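Local coordinates for leucine aminopeptidase (Legionella pneumophila, PDB 5GNE), which binds two zinc ions and probably acts as an M28-family metalloaminopeptidase that removes residues from the amino ends of peptides, at residues N14-Y17 with E18-D22; I38-E42 with N43-T47; L59-E62 with P63-Q67; Y247-Q250 with D251-K255. All coordinates share one frame; numbering follows the deposited sequence.

Interaction 1. Residues N14-Y17 with E18-D22; sequences NCLY and EQLKD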
loop_
_atom_site.group_PDB
_atom_site.type_symbol
_atom_site.label_atom_id
_atom_site.label_comp_id
_atom_site.label_asym_id
_atom_site.label_seq_id
_atom_site.Cartn_x
_atom_site.Cartn_y
_atom_site.Cartn_z
ATOM N N ASN A 14 -12.733 18.919 -6.202
ATOM C CA ASN A 14 -13.780 19.637 -6.914
ATOM C C ASN A 14 -13.708 19.429 -8.423
ATOM O O ASN A 14 -14.731 19.392 -9.112
ATOM C CB ASN A 14 -13.758 21.099 -6.516
ATOM C CG ASN A 14 -14.311 21.301 -5.108
ATOM O OD1 ASN A 14 -14.973 20.406 -4.566
ATOM N ND2 ASN A 14 -14.028 22.431 -4.503
ATOM N N CYS A 15 -12.496 19.223 -8.918
ATOM C CA CYS A 15 -12.266 18.870 -10.308
ATOM C C CYS A 15 -13.085 17.663 -10.725
ATOM O O CYS A 15 -13.834 17.688 -11.684
ATOM C CB CYS A 15 -10.771 18.603 -10.539
ATOM S SG CYS A 15 -10.318 18.271 -12.236
ATOM N N LEU A 16 -12.935 16.587 -9.986
ATOM C CA LEU A 16 -13.675 15.366 -10.267
ATOM C C LEU A 16 -15.174 15.570 -10.020
ATOM O O LEU A 16 -16.006 15.036 -10.749
ATOM C CB LEU A 16 -13.132 14.251 -9.400
ATOM C CG LEU A 16 -13.378 12.794 -9.767
ATOM C CD1 LEU A 16 -13.330 12.662 -11.275
ATOM C CD2 LEU A 16 -12.307 11.948 -9.082
ATOM N N TYR A 17 -15.528 16.363 -9.014
ATOM C CA TYR A 17 -16.947 16.596 -8.740
ATOM C C TYR A 17 -17.689 17.146 -9.952
ATOM O O TYR A 17 -18.787 16.682 -10.274
ATOM C CB TYR A 17 -17.152 17.544 -7.569
ATOM C CG TYR A 17 -18.611 17.900 -7.387
ATOM C CD1 TYR A 17 -19.546 16.915 -7.051
ATOM C CD2 TYR A 17 -19.071 19.206 -7.567
ATOM C CE1 TYR A 17 -20.904 17.220 -6.888
ATOM C CE2 TYR A 17 -20.437 19.525 -7.402
ATOM C CZ TYR A 17 -21.337 18.524 -7.063
ATOM O OH TYR A 17 -22.683 18.811 -6.889
ATOM N N GLU A 18 -17.102 18.145 -10.613
ATOM C CA GLU A 18 -17.775 18.780 -11.741
ATOM C C GLU A 18 -18.028 17.787 -12.868
ATOM O O GLU A 18 -18.978 17.950 -13.631
ATOM C CB GLU A 18 -16.973 19.978 -12.253
ATOM C CG GLU A 18 -16.858 21.076 -11.207
ATOM C CD GLU A 18 -18.203 21.718 -10.876
ATOM O OE1 GLU A 18 -19.054 21.805 -11.777
ATOM O OE2 GLU A 18 -18.409 22.149 -9.726
ATOM N N GLN A 19 -17.194 16.755 -12.962
ATOM C CA GLN A 19 -17.424 15.664 -13.914
ATOM C C GLN A 19 -18.500 14.665 -13.444
ATOM O O GLN A 19 -18.939 13.811 -14.213
ATOM C CB GLN A 19 -16.116 14.894 -14.173
ATOM C CG GLN A 19 -14.975 15.729 -14.752
ATOM C CD GLN A 19 -15.395 16.502 -15.979
ATOM O OE1 GLN A 19 -16.011 15.951 -16.891
ATOM N NE2 GLN A 19 -15.121 17.804 -15.979
ATOM N N LEU A 20 -18.905 14.744 -12.183
ATOM C CA LEU A 20 -19.806 13.738 -11.614
ATOM C C LEU A 20 -21.121 14.323 -11.125
ATOM O O LEU A 20 -21.999 13.577 -10.676
ATOM C CB LEU A 20 -19.137 12.992 -10.451
ATOM C CG LEU A 20 -17.956 12.111 -10.826
ATOM C CD1 LEU A 20 -17.266 11.611 -9.573
ATOM C CD2 LEU A 20 -18.426 10.967 -11.686
ATOM N N LYS A 21 -21.189 15.650 -11.115
ATOM C CA LYS A 21 -22.316 16.432 -10.598
ATOM C C LYS A 21 -23.681 15.823 -10.848
ATOM O O LYS A 21 -24.480 15.667 -9.936
ATOM C CB LYS A 21 -22.301 17.822 -11.232
ATOM C CG LYS A 21 -22.229 18.965 -10.260
ATOM C CD LYS A 21 -22.612 20.274 -10.939
ATOM C CE LYS A 21 -21.869 20.468 -12.241
ATOM N NZ LYS A 21 -22.041 21.862 -12.740
ATOM N N ASP A 22 -23.948 15.521 -12.112
ATOM C CA ASP A 22 -25.279 15.121 -12.539
ATOM C C ASP A 22 -25.667 13.750 -12.017
ATOM O O ASP A 22 -26.849 13.411 -12.004
ATOM C CB ASP A 22 -25.392 15.212 -14.062
ATOM C CG ASP A 22 -25.347 16.658 -14.556
ATOM O OD1 ASP A 22 -25.728 17.566 -13.780
ATOM O OD2 ASP A 22 -24.907 16.901 -15.698
#

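Interaction 2. Residues I38-E42 with N43-T47; sequences IPIDE and NITNT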
loop_
_atom_site.group_PDB
_atom_site.type_symbol
_atom_site.label_atom_id
_atom_site.label_comp_id
_atom_site.label_asym_id
_atom_site.label_seq_id
_atom_site.Cartn_x
_atom_site.Cartn_y
_atom_site.Cartn_z
ATOM N N ILE A 38 -22.847 8.750 -4.460
ATOM C CA ILE A 38 -22.944 8.432 -5.868
ATOM C C ILE A 38 -22.896 6.913 -5.985
ATOM O O ILE A 38 -22.088 6.250 -5.334
ATOM C CB ILE A 38 -21.809 9.115 -6.710
ATOM C CG1 ILE A 38 -22.117 9.029 -8.212
ATOM C CG2 ILE A 38 -20.417 8.533 -6.403
ATOM C CD1 ILE A 38 -21.050 9.653 -9.076
ATOM N N PRO A 39 -23.805 6.345 -6.776
ATOM C CA PRO A 39 -23.747 4.897 -6.906
ATOM C C PRO A 39 -22.760 4.568 -8.009
ATOM O O PRO A 39 -23.037 4.793 -9.186
ATOM C CB PRO A 39 -25.190 4.517 -7.245
ATOM C CG PRO A 39 -25.810 5.792 -7.811
ATOM C CD PRO A 39 -24.838 6.927 -7.644
ATOM N N ILE A 40 -21.593 4.078 -7.616
ATOM C CA ILE A 40 -20.537 3.774 -8.561
ATOM C C ILE A 40 -20.880 2.534 -9.394
ATOM O O ILE A 40 -20.899 1.418 -8.880
ATOM C CB ILE A 40 -19.210 3.553 -7.838
ATOM C CG1 ILE A 40 -18.850 4.804 -7.038
ATOM C CG2 ILE A 40 -18.100 3.177 -8.856
ATOM C CD1 ILE A 40 -17.616 4.652 -6.170
ATOM N N ASP A 41 -21.182 2.753 -10.665
ATOM C CA ASP A 41 -21.460 1.679 -11.605
ATOM C C ASP A 41 -20.224 1.702 -12.490
ATOM O O ASP A 41 -19.324 2.477 -12.198
ATOM C CB ASP A 41 -22.774 1.919 -12.358
ATOM C CG ASP A 41 -22.836 3.290 -13.028
ATOM O OD1 ASP A 41 -21.801 3.986 -13.087
ATOM O OD2 ASP A 41 -23.927 3.678 -13.498
ATOM N N GLU A 42 -20.107 0.903 -13.545
ATOM C CA GLU A 42 -18.831 1.032 -14.235
ATOM C C GLU A 42 -18.820 2.205 -15.215
ATOM O O GLU A 42 -17.756 2.587 -15.687
ATOM C CB GLU A 42 -18.356 -0.288 -14.860
ATOM C CG GLU A 42 -19.144 -0.980 -15.913
ATOM C CD GLU A 42 -18.209 -1.785 -16.816
ATOM O OE1 GLU A 42 -17.670 -2.811 -16.332
ATOM O OE2 GLU A 42 -18.005 -1.401 -17.990
ATOM N N ASN A 43 -19.974 2.771 -15.540
ATOM C CA ASN A 43 -19.944 4.057 -16.232
ATOM C C ASN A 43 -19.153 5.078 -15.406
ATOM O O ASN A 43 -18.208 5.718 -15.896
ATOM C CB ASN A 43 -21.354 4.582 -16.485
ATOM C CG ASN A 43 -22.008 3.933 -17.688
ATOM O OD1 ASN A 43 -21.437 3.908 -18.785
ATOM N ND2 ASN A 43 -23.211 3.396 -17.492
ATOM N N ILE A 44 -19.516 5.189 -14.128
ATOM C CA ILE A 44 -18.877 6.156 -13.237
ATOM C C ILE A 44 -17.438 5.730 -12.953
ATOM O O ILE A 44 -16.552 6.573 -12.879
ATOM C CB ILE A 44 -19.672 6.335 -11.929
ATOM C CG1 ILE A 44 -20.795 7.350 -12.142
ATOM C CG2 ILE A 44 -18.764 6.819 -10.798
ATOM C CD1 ILE A 44 -22.135 6.881 -11.640
ATOM N N THR A 45 -17.207 4.426 -12.801
ATOM C CA THR A 45 -15.840 3.909 -12.677
ATOM C C THR A 45 -14.965 4.425 -13.818
ATOM O O THR A 45 -13.828 4.845 -13.591
ATOM C CB THR A 45 -15.795 2.369 -12.652
ATOM O OG1 THR A 45 -16.471 1.877 -11.482
ATOM C CG2 THR A 45 -14.342 1.870 -12.619
ATOM N N ASN A 46 -15.495 4.423 -15.037
ATOM C CA ASN A 46 -14.711 4.848 -16.194
ATOM C C ASN A 46 -14.384 6.325 -16.147
ATOM O O ASN A 46 -13.303 6.741 -16.578
ATOM C CB ASN A 46 -15.432 4.511 -17.497
ATOM C CG ASN A 46 -15.353 3.029 -17.837
ATOM O OD1 ASN A 46 -16.367 2.384 -18.095
ATOM N ND2 ASN A 46 -14.143 2.480 -17.814
ATOM N N THR A 47 -15.330 7.122 -15.656
ATOM C CA THR A 47 -15.096 8.552 -15.513
ATOM C C THR A 47 -13.986 8.778 -14.501
ATOM O O THR A 47 -13.039 9.528 -14.733
ATOM C CB THR A 47 -16.348 9.296 -15.046
ATOM O OG1 THR A 47 -17.444 8.963 -15.908
ATOM C CG2 THR A 47 -16.109 10.810 -15.068
#

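Interaction 3. Residues L59-E62 with P63-Q67; sequences LNAE and PYIQQ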
loop_
_atom_site.group_PDB
_atom_site.type_symbol
_atom_site.label_atom_id
_atom_site.label_comp_id
_atom_site.label_asym_id
_atom_site.label_seq_id
_atom_site.Cartn_x
_atom_site.Cartn_y
_atom_site.Cartn_z
ATOM N N LEU A 59 -11.328 9.045 -2.387
ATOM C CA LEU A 59 -11.254 8.296 -1.145
ATOM C C LEU A 59 -12.638 7.765 -0.806
ATOM O O LEU A 59 -13.586 8.526 -0.741
ATOM C CB LEU A 59 -10.743 9.195 -0.026
ATOM C CG LEU A 59 -10.576 8.597 1.375
ATOM C CD1 LEU A 59 -9.461 7.534 1.412
ATOM C CD2 LEU A 59 -10.324 9.721 2.375
ATOM N N ASN A 60 -12.785 6.467 -0.613
ATOM C CA ASN A 60 -14.067 5.990 -0.143
ATOM C C ASN A 60 -14.175 6.224 1.348
ATOM O O ASN A 60 -13.340 5.769 2.101
ATOM C CB ASN A 60 -14.277 4.518 -0.461
ATOM C CG ASN A 60 -15.717 4.087 -0.223
ATOM O OD1 ASN A 60 -16.276 4.339 0.840
ATOM N ND2 ASN A 60 -16.329 3.471 -1.215
ATOM N N ALA A 61 -15.230 6.911 1.769
ATOM C CA ALA A 61 -15.361 7.320 3.170
ATOM C C ALA A 61 -15.890 6.221 4.067
ATOM O O ALA A 61 -15.764 6.324 5.289
ATOM C CB ALA A 61 -16.251 8.505 3.288
ATOM N N GLU A 62 -16.485 5.185 3.481
ATOM C CA GLU A 62 -17.136 4.156 4.290
ATOM C C GLU A 62 -16.328 3.629 5.483
ATOM O O GLU A 62 -16.889 3.439 6.548
ATOM C CB GLU A 62 -17.582 2.985 3.414
ATOM C CG GLU A 62 -18.541 2.073 4.155
ATOM C CD GLU A 62 -19.088 0.951 3.288
ATOM O OE1 GLU A 62 -18.564 -0.185 3.340
ATOM O OE2 GLU A 62 -20.082 1.206 2.578
ATOM N N PRO A 63 -15.017 3.386 5.322
ATOM C CA PRO A 63 -14.345 2.888 6.528
ATOM C C PRO A 63 -14.336 3.907 7.663
ATOM O O PRO A 63 -14.173 3.505 8.791
ATOM C CB PRO A 63 -12.911 2.627 6.047
ATOM C CG PRO A 63 -13.055 2.380 4.579
ATOM C CD PRO A 63 -14.131 3.325 4.142
ATOM N N TYR A 64 -14.500 5.192 7.377
ATOM C CA TYR A 64 -14.487 6.186 8.443
ATOM C C TYR A 64 -15.865 6.399 9.091
ATOM O O TYR A 64 -15.954 6.791 10.261
ATOM C CB TYR A 64 -13.948 7.538 7.922
ATOM C CG TYR A 64 -12.523 7.483 7.371
ATOM C CD1 TYR A 64 -11.438 7.738 8.189
ATOM C CD2 TYR A 64 -12.272 7.149 6.038
ATOM C CE1 TYR A 64 -10.164 7.701 7.701
ATOM C CE2 TYR A 64 -10.982 7.106 5.531
ATOM C CZ TYR A 64 -9.932 7.384 6.373
ATOM O OH TYR A 64 -8.638 7.334 5.897
ATOM N N ILE A 65 -16.937 6.128 8.357
ATOM C CA ILE A 65 -18.273 6.462 8.834
ATOM C C ILE A 65 -19.257 5.288 8.855
ATOM O O ILE A 65 -20.344 5.404 9.436
ATOM C CB ILE A 65 -18.877 7.594 7.993
ATOM C CG1 ILE A 65 -18.990 7.199 6.522
ATOM C CG2 ILE A 65 -18.047 8.831 8.120
ATOM C CD1 ILE A 65 -19.607 8.303 5.697
ATOM N N GLN A 66 -18.871 4.171 8.240
ATOM C CA GLN A 66 -19.606 2.897 8.350
ATOM C C GLN A 66 -21.116 2.976 8.354
ATOM O O GLN A 66 -21.664 2.575 9.384
ATOM C CB GLN A 66 -19.285 2.149 9.664
ATOM C CG GLN A 66 -17.843 1.885 10.032
ATOM C CD GLN A 66 -17.297 2.915 11.024
ATOM O OE1 GLN A 66 -17.854 4.001 11.191
ATOM N NE2 GLN A 66 -16.189 2.575 11.673
ATOM N N GLN A 67 -21.786 3.503 7.320
ATOM C CA GLN A 67 -23.253 3.340 7.202
ATOM C C GLN A 67 -24.014 4.324 8.154
ATOM O O GLN A 67 -25.229 4.469 8.072
ATOM C CB GLN A 67 -23.572 1.841 7.502
ATOM C CG GLN A 67 -22.702 0.782 6.623
ATOM C CD GLN A 67 -22.658 0.977 5.115
ATOM O OE1 GLN A 67 -23.484 0.389 4.401
ATOM N NE2 GLN A 67 -21.915 2.004 4.659
#

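Interaction 4. Residues Y247-Q250 with D251-K255; sequences YVVQ and DFLQK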
loop_
_atom_site.group_PDB
_atom_site.type_symbol
_atom_site.label_atom_id
_atom_site.label_comp_id
_atom_site.label_asym_id
_atom_site.label_seq_id
_atom_site.Cartn_x
_atom_site.Cartn_y
_atom_site.Cartn_z
ATOM N N TYR A 247 -10.508 -0.201 5.757
ATOM C CA TYR A 247 -10.922 -1.220 6.715
ATOM C C TYR A 247 -9.776 -1.751 7.563
ATOM O O TYR A 247 -9.940 -1.918 8.767
ATOM C CB TYR A 247 -11.626 -2.358 5.984
ATOM C CG TYR A 247 -12.995 -1.929 5.530
ATOM C CD1 TYR A 247 -13.939 -1.498 6.466
ATOM C CD2 TYR A 247 -13.353 -1.942 4.191
ATOM C CE1 TYR A 247 -15.204 -1.103 6.077
ATOM C CE2 TYR A 247 -14.615 -1.549 3.796
ATOM C CZ TYR A 247 -15.536 -1.130 4.747
ATOM O OH TYR A 247 -16.792 -0.738 4.370
ATOM N N VAL A 248 -8.621 -2.004 6.947
ATOM C CA VAL A 248 -7.488 -2.502 7.719
ATOM C C VAL A 248 -7.063 -1.504 8.819
ATOM O O VAL A 248 -6.781 -1.906 9.957
ATOM C CB VAL A 248 -6.294 -2.845 6.819
ATOM C CG1 VAL A 248 -5.088 -3.192 7.664
ATOM C CG2 VAL A 248 -6.643 -4.013 5.914
ATOM N N VAL A 249 -6.968 -0.223 8.488
ATOM C CA VAL A 249 -6.559 0.759 9.484
ATOM C C VAL A 249 -7.583 0.843 10.621
ATOM O O VAL A 249 -7.226 0.895 11.813
ATOM C CB VAL A 249 -6.351 2.157 8.863
ATOM C CG1 VAL A 249 -5.991 3.128 9.943
ATOM C CG2 VAL A 249 -5.211 2.086 7.855
ATOM N N GLN A 250 -8.855 0.812 10.253
ATOM C CA GLN A 250 -9.921 0.762 11.237
ATOM C C GLN A 250 -9.773 -0.496 12.120
ATOM O O GLN A 250 -9.977 -0.425 13.339
ATOM C CB GLN A 250 -11.290 0.807 10.545
ATOM C CG GLN A 250 -11.535 2.134 9.830
ATOM C CD GLN A 250 -11.486 3.342 10.771
ATOM O OE1 GLN A 250 -12.203 3.393 11.776
ATOM N NE2 GLN A 250 -10.643 4.321 10.443
ATOM N N ASP A 251 -9.410 -1.625 11.520
ATOM C CA ASP A 251 -9.229 -2.855 12.295
ATOM C C ASP A 251 -8.071 -2.728 13.295
ATOM O O ASP A 251 -8.187 -3.166 14.448
ATOM C CB ASP A 251 -8.996 -4.042 11.363
ATOM C CG ASP A 251 -8.992 -5.371 12.097
ATOM O OD1 ASP A 251 -10.100 -5.837 12.443
ATOM O OD2 ASP A 251 -7.909 -5.975 12.293
ATOM N N PHE A 252 -6.988 -2.064 12.887
ATOM C CA PHE A 252 -5.882 -1.788 13.799
ATOM C C PHE A 252 -6.320 -0.837 14.934
ATOM O O PHE A 252 -5.852 -0.926 16.071
ATOM C CB PHE A 252 -4.716 -1.145 13.044
ATOM C CG PHE A 252 -3.731 -2.134 12.482
ATOM C CD1 PHE A 252 -4.075 -2.929 11.397
ATOM C CD2 PHE A 252 -2.469 -2.279 13.047
ATOM C CE1 PHE A 252 -3.169 -3.847 10.877
ATOM C CE2 PHE A 252 -1.563 -3.206 12.535
ATOM C CZ PHE A 252 -1.919 -3.991 11.447
ATOM N N LEU A 253 -7.201 0.102 14.603
ATOM C CA LEU A 253 -7.659 1.072 15.582
ATOM C C LEU A 253 -8.563 0.404 16.609
ATOM O O LEU A 253 -8.415 0.620 17.813
ATOM C CB LEU A 253 -8.393 2.226 14.893
ATOM C CG LEU A 253 -7.501 3.280 14.224
ATOM C CD1 LEU A 253 -8.332 4.323 13.480
ATOM C CD2 LEU A 253 -6.621 3.949 15.267
ATOM N N GLN A 254 -9.493 -0.411 16.125
ATOM C CA GLN A 254 -10.373 -1.168 16.998
ATOM C C GLN A 254 -9.619 -2.129 17.912
ATOM O O GLN A 254 -9.917 -2.228 19.099
ATOM C CB GLN A 254 -11.394 -1.928 16.160
ATOM C CG GLN A 254 -12.461 -1.005 15.615
ATOM C CD GLN A 254 -13.160 -1.547 14.387
ATOM O OE1 GLN A 254 -13.162 -2.753 14.136
ATOM N NE2 GLN A 254 -13.762 -0.650 13.612
ATOM N N LYS A 255 -8.610 -2.800 17.370
ATOM C CA LYS A 255 -7.854 -3.758 18.160
ATOM C C LYS A 255 -6.803 -3.064 18.994
ATOM O O LYS A 255 -6.084 -3.713 19.757
ATOM C CB LYS A 255 -7.180 -4.775 17.257
ATOM C CG LYS A 255 -8.096 -5.863 16.800
ATOM C CD LYS A 255 -7.387 -6.726 15.788
ATOM C CE LYS A 255 -8.389 -7.634 15.106
ATOM N NZ LYS A 255 -7.655 -8.681 14.387
#

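Interaction 1. Residues N14-Y17 with E18-D22
Tyr17 and Lys21 meet one turn apart, and the methylene chain of the lysine runs at about a right angle to the tyrosine side chain. Its CG comes closest to the ring at Tyr17 CZ, 3.3 Å away, approaching obliquely. The ring points that way because CG of Tyr17 lies anti to the backbone N (chi1 174°). Glu18 crosses the same ring from the adjacent position: its OE2 is 3.7 Å from Tyr17 CD2, with the carboxylate turned nearly perpendicular to the ring plane. Beyond the tyrosine, Lys21 NZ and Glu18 OE1 form a salt bridge of 3.1 Å, whose hydrogen bond is weak. A long lysine suits this exposed site, since its aliphatic part can lie against the ring while its charge reaches the glutamate.

Along the backbone, Glu18 N donates to Asn14 O at 3.1 Å in the usual helical way. At the far end Leu20 N bonds to Tyr17 O at 2.7 Å, arriving from above the carbonyl plane, while the bond of Lys21 N to that oxygen is weak. On the buried side Leu16 CG packs 4.1 Å from Leu20 CD1, and both leucines reach Leu48 of helix 42-55. Cys15 is joined to Cys55 by a disulfide, and Tyr17 rests on strands 25-29 and 33-38. This is the pattern of a short amphipathic helix lying on an antiparallel sheet, its last turn tightening toward three-residue spacing.

Interaction 2. Residues I38-E42 with N43-T47
The carboxylate of Asp41 lies between two residues of the helix it caps: CD1 of Ile44 is displaced to one side of its plane, 3.3 Å from Asp41 OD1, and CB of Asn43 to the other. The Asn43 amide is turned steeply against it, the two planes being 75° apart. Ile44 N meets Asp41 OD1 at 2.8 Å, nearly along the C-O axis, in a nearly straight bond that makes Asp41 the N-cap of helix 42-55. CG of Asp41 sits between its own N and carbonyl carbon (chi1 53°), which brings the short acid back over the first turn, where amide N-H groups lack helical acceptors.

The carbonyl oxygen of Asp41 is gripped twice by one residue. Thr45 N reaches Asp41 O at 2.9 Å, and Thr45 OG1 donates to it at 3.0 Å from above the carbonyl plane. A threonine suits this place because its hydroxyl can fold back onto the preceding turn, and its OG1 also rests 3.4 Å from Ile40 CG2. Deeper in, Ile38 and Ile44 reach toward each other tip to tip, with Ile38 CD1 3.8 Å from Ile44 CG1.

The turn thus carries the chain from strand 33-38 into helix 42-55. Ile38 is paired through its backbone with Asp8 on strand 8-13, and both Ile38 and Thr47 touch Leu20 of helix 14-20, while Lys23 borders Asn43 and Ile44.

Interaction 3. Residues L59-E62 with P63-Q67
Glu62 and Gln67 come together where the chain leaves a single helical turn. Glu62 CB lies against the start of the next residue, 3.5 Å from Pro63 CD. CG is anti to the backbone N (chi1 -166°) and the chain continues extended, bringing CG to 3.4 Å from Gln67 NE2. CD keeps close to the same amide nitrogen, and at the tip OE2 stands 2.9 Å from Gln67 NE2, but the angle is too poor for a hydrogen bond. The carboxylate and amide planes are strongly inclined to each other. Glu62 is buried, and the salt bridge of its OE2 to Lys167 probably offsets the cost of its charge.

The backbone holds the turn with paired bonds. Ala61 O accepts from Tyr64 N at 2.7 Å and from Ile65 N, the two donors lying off opposite faces of its plane. Glu62 O likewise takes Gln66 N, at 2.7 Å, together with Ile65 N. Proline fits the first turn, where an N-H would have no carbonyl of the helix to bond to, so no helical hydrogen bond is forfeited. Ala61 O also lies at the edge of the Tyr64 ring, in its plane, while Leu59 CD2 packs 4.2 Å from Tyr64 CE2; the phenol OH is held by Asn320 and Asn323.

Ahead of the helix, Asn60 OD1 accepts from Glu62 N at 2.8 Å in the carbonyl plane. That bond makes an Asx turn, and together with the positive phi of Gln66 (39°) it delimits a one-turn helix following edge strand 59-60.

Interaction 4. Residues Y247-Q250 with D251-K255
Gln254 N donates to Gln250 O at 2.8 Å, almost straight (170°). The three bonds before it follow the same i to i+4 spacing: Asp251 N to Tyr247 O at 2.8 Å, Phe252 N to Val248 O at 2.9 Å, and Leu253 N to Val249 O. At the end of the helix the charges of Asp251 and Lys255, also one turn apart, form a salt bridge between Asp251 OD2 and Lys255 NZ at 3.4 Å. An acid and a base so spaced can meet along one side of the helix.

Gln250 folds at chi2 (-60°), which lays its amide across Leu253 obliquely, with NE2 3.8 Å from Leu253 CD1. That nitrogen has its polar partner in Glu324. On the buried side Val248 and Phe252 lie alongside each other, pointing the same way, and Val248 CG1 is 3.8 Å from Phe252 CE1. The ring of Phe252 presents its edge to Val248 O, which lies in the ring plane 3.2 Å from CD1. Four residues apart, the two fall on the same side of the helix, where the compact valine can lie beside the flat ring.

Phe252 makes edge-to-face ring contacts with Tyr231 of strand 230-235 and Trp321 of helix 318-323. Val248 rests on strand 170-177, Asp251 on strand 157-164, and Val249 faces helix 318-323, so the last two turns of helix 243-254 are set against the large mixed sheet of the peptidase fold.

Overall arrangement
Interactions 1, 2 and 3 belong to the part of the chain built on the small four-stranded sheet, interaction 4 to the peptidase body. Interactions 1 and 2 touch through Leu20, which packs on Ile38, Ile44 and Thr47; both are partly buried, with Leu16, Tyr17 and Leu20, and Ile38 and Ile44, inside and mostly charged or amide groups outside. Residues 59-67 form the most buried contact and bridge the two parts, since Pro63 leans on Tyr247 and Gln250 of interaction 4. The chemistry follows position: side-chain bonds to backbone N-H groups begin the helices in interactions 2 and 3, whereas interactions 1 and 4, which run along helices to their C-terminal ends, carry lysine-acid salt bridges.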